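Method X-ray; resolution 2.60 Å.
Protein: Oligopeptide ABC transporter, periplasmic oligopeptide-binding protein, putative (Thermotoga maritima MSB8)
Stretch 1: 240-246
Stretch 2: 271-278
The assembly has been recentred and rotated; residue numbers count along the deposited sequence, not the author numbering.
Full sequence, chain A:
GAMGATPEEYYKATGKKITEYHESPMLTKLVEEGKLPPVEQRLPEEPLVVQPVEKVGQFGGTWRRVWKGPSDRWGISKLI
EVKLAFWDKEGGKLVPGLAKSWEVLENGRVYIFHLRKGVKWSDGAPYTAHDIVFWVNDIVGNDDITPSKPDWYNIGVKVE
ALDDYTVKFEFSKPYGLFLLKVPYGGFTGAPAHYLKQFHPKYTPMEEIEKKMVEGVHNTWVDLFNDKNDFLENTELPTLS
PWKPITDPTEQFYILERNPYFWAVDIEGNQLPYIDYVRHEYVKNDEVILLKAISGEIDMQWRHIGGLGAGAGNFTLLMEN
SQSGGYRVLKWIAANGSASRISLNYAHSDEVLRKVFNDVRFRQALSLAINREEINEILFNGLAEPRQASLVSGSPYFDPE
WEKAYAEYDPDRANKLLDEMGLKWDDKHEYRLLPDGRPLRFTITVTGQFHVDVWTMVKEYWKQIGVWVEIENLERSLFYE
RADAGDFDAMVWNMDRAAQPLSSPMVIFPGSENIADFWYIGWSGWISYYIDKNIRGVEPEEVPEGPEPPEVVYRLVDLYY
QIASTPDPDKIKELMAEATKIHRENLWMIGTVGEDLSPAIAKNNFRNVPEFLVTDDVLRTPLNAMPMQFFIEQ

Stretch 1, residues 240-246: SPWKPIT
Stretch 2, residues 271-278: LPYIDYVR

Trp242 organises this contact: the second stretch covers 109 Å² of it, of 328 Å² buried on both sides together. It lies in strand 242-244 (phi/psi -134/160), and its CA-to-CB bond points toward residues 271-278. With chi1 -55° (m) and chi2 -87°, the indole enters between Pro272 and Val277. Pro272 CG sits 3.8 Å from the centroid of the Trp242 five-membered ring, 30° off the normal; over the opposite face, Val277 CG1 lies 3.8 Å from the same centroid, 7° off. Both are CH-pi contacts, suited to compact aliphatic groups. At the ring edge, Trp242 NE1 donates a hydrogen bond to Ile274 O (2.9 Å, N-H...O 162°), so the indole's one polar group is satisfied.

Pro272, 66 Å² covered, follows a cis peptide bond (phi/psi -72/168, C-gamma endo). Pro272 CB packs 3.5 Å from Trp242 CZ2, and Pro272 CD 3.9 Å from Pro241 CB. Pro241 CA and Pro272 CA are 5.9 Å apart, Trp242 CA and Tyr276 CA 7.6 Å, and the stretches run in the same general direction.

Val277, in the strand from Tyr276 onward (phi/psi -127/124), covers the ring with chi1 at 24°, between wells. Ile245 (p, t) places CD1 4.0 Å from Tyr276 CE1, at the tyrosine ring's edge; Tyr276 CA-to-CB points away, yet with chi1 -63° (m) the side-chain end comes nearer.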

# COMPACT_ATOMS: atom_id res chain seq x y z
N SER A 240 20.27 -4.71 -0.62
CA SER A 240 19.46 -4.77 0.61
C SER A 240 20.32 -4.74 1.88
O SER A 240 21.49 -5.12 1.85
CB SER A 240 18.59 -6.02 0.60
OG SER A 240 17.61 -5.95 -0.40
N PRO A 241 19.74 -4.31 2.99
CA PRO A 241 20.44 -4.33 4.28
C PRO A 241 20.78 -5.75 4.79
O PRO A 241 21.71 -5.92 5.58
CB PRO A 241 19.45 -3.66 5.23
CG PRO A 241 18.12 -3.85 4.59
CD PRO A 241 18.39 -3.73 3.12
N TRP A 242 20.04 -6.76 4.36
CA TRP A 242 20.43 -8.14 4.64
C TRP A 242 20.31 -8.98 3.37
O TRP A 242 19.59 -8.61 2.44
CB TRP A 242 19.59 -8.76 5.75
CG TRP A 242 19.55 -8.03 7.04
CD1 TRP A 242 20.43 -8.14 8.06
CD2 TRP A 242 18.55 -7.10 7.47
NE1 TRP A 242 20.06 -7.32 9.10
CE2 TRP A 242 18.90 -6.68 8.76
CE3 TRP A 242 17.39 -6.58 6.88
CZ2 TRP A 242 18.14 -5.76 9.48
CZ3 TRP A 242 16.63 -5.67 7.60
CH2 TRP A 242 17.01 -5.28 8.89
N LYS A 243 21.03 -10.11 3.37
CA LYS A 243 21.09 -11.04 2.24
C LYS A 243 20.92 -12.48 2.77
O LYS A 243 21.36 -12.79 3.87
CB LYS A 243 22.45 -10.93 1.53
CG LYS A 243 23.62 -11.34 2.42
CD LYS A 243 24.99 -11.20 1.79
CE LYS A 243 26.07 -11.55 2.83
NZ LYS A 243 27.46 -11.33 2.36
N PRO A 244 20.28 -13.36 1.98
CA PRO A 244 20.13 -14.75 2.44
C PRO A 244 21.43 -15.54 2.46
O PRO A 244 22.17 -15.52 1.49
CB PRO A 244 19.16 -15.35 1.42
CG PRO A 244 19.28 -14.48 0.21
CD PRO A 244 19.53 -13.10 0.74
N ILE A 245 21.70 -16.22 3.57
CA ILE A 245 22.84 -17.14 3.64
C ILE A 245 22.44 -18.63 3.81
O ILE A 245 23.31 -19.49 3.88
CB ILE A 245 23.87 -16.73 4.71
CG1 ILE A 245 23.22 -16.61 6.09
CG2 ILE A 245 24.52 -15.41 4.32
CD1 ILE A 245 24.23 -16.55 7.22
N THR A 246 21.14 -18.92 3.88
CA THR A 246 20.65 -20.31 3.90
C THR A 246 19.49 -20.50 2.95
O THR A 246 18.91 -19.54 2.45
CB THR A 246 20.21 -20.77 5.32
OG1 THR A 246 18.98 -20.15 5.69
CG2 THR A 246 21.29 -20.48 6.35
N LEU A 271 24.40 0.98 8.78
CA LEU A 271 23.26 0.13 9.02
C LEU A 271 23.39 -1.18 8.23
O LEU A 271 24.25 -1.29 7.35
CB LEU A 271 21.97 0.89 8.63
CG LEU A 271 21.73 2.15 9.46
CD1 LEU A 271 20.62 2.98 8.85
CD2 LEU A 271 21.39 1.80 10.90
N PRO A 272 22.56 -2.19 8.56
CA PRO A 272 21.59 -2.22 9.66
C PRO A 272 22.25 -2.34 11.02
O PRO A 272 23.43 -2.61 11.10
CB PRO A 272 20.76 -3.48 9.37
CG PRO A 272 21.65 -4.34 8.55
CD PRO A 272 22.49 -3.40 7.73
N TYR A 273 21.50 -2.13 12.08
CA TYR A 273 22.02 -2.37 13.42
C TYR A 273 22.11 -3.87 13.68
O TYR A 273 23.08 -4.37 14.23
CB TYR A 273 21.08 -1.78 14.45
CG TYR A 273 21.05 -0.26 14.51
CD1 TYR A 273 22.19 0.46 14.80
CD2 TYR A 273 19.87 0.43 14.33
CE1 TYR A 273 22.15 1.85 14.90
CE2 TYR A 273 19.82 1.80 14.43
CZ TYR A 273 20.97 2.50 14.70
OH TYR A 273 20.90 3.86 14.82
N ILE A 274 21.08 -4.58 13.23
CA ILE A 274 20.93 -6.01 13.49
C ILE A 274 21.81 -6.84 12.55
O ILE A 274 21.83 -6.61 11.34
CB ILE A 274 19.44 -6.39 13.37
CG1 ILE A 274 18.64 -5.61 14.43
CG2 ILE A 274 19.24 -7.89 13.54
CD1 ILE A 274 17.15 -5.64 14.22
N ASP A 275 22.53 -7.80 13.12
CA ASP A 275 23.48 -8.62 12.37
C ASP A 275 22.79 -9.69 11.51
O ASP A 275 23.16 -9.90 10.35
CB ASP A 275 24.46 -9.30 13.32
CG ASP A 275 25.52 -8.36 13.88
OD1 ASP A 275 25.78 -7.28 13.28
OD2 ASP A 275 26.14 -8.71 14.91
N TYR A 276 21.81 -10.36 12.11
CA TYR A 276 21.11 -11.45 11.45
C TYR A 276 19.62 -11.37 11.72
O TYR A 276 19.21 -10.95 12.80
CB TYR A 276 21.61 -12.79 11.98
CG TYR A 276 23.05 -13.07 11.70
CD1 TYR A 276 23.44 -13.68 10.52
CD2 TYR A 276 24.02 -12.75 12.62
CE1 TYR A 276 24.78 -13.94 10.26
CE2 TYR A 276 25.35 -13.01 12.38
CZ TYR A 276 25.73 -13.60 11.20
OH TYR A 276 27.06 -13.85 10.95
N VAL A 277 18.83 -11.79 10.75
CA VAL A 277 17.41 -11.98 10.97
C VAL A 277 17.06 -13.39 10.51
O VAL A 277 17.35 -13.77 9.38
CB VAL A 277 16.52 -10.88 10.32
CG1 VAL A 277 17.20 -10.22 9.15
CG2 VAL A 277 15.15 -11.42 9.92
N ARG A 278 16.48 -14.17 11.43
CA ARG A 278 16.18 -15.56 11.16
C ARG A 278 14.68 -15.85 11.23
O ARG A 278 14.01 -15.49 12.19
CB ARG A 278 17.00 -16.49 12.08
CG ARG A 278 16.30 -17.13 13.27
CD ARG A 278 17.35 -17.67 14.24
NE ARG A 278 17.07 -19.01 14.74
CZ ARG A 278 16.30 -19.31 15.80
NH1 ARG A 278 15.68 -18.37 16.49
NH2 ARG A 278 16.16 -20.57 16.16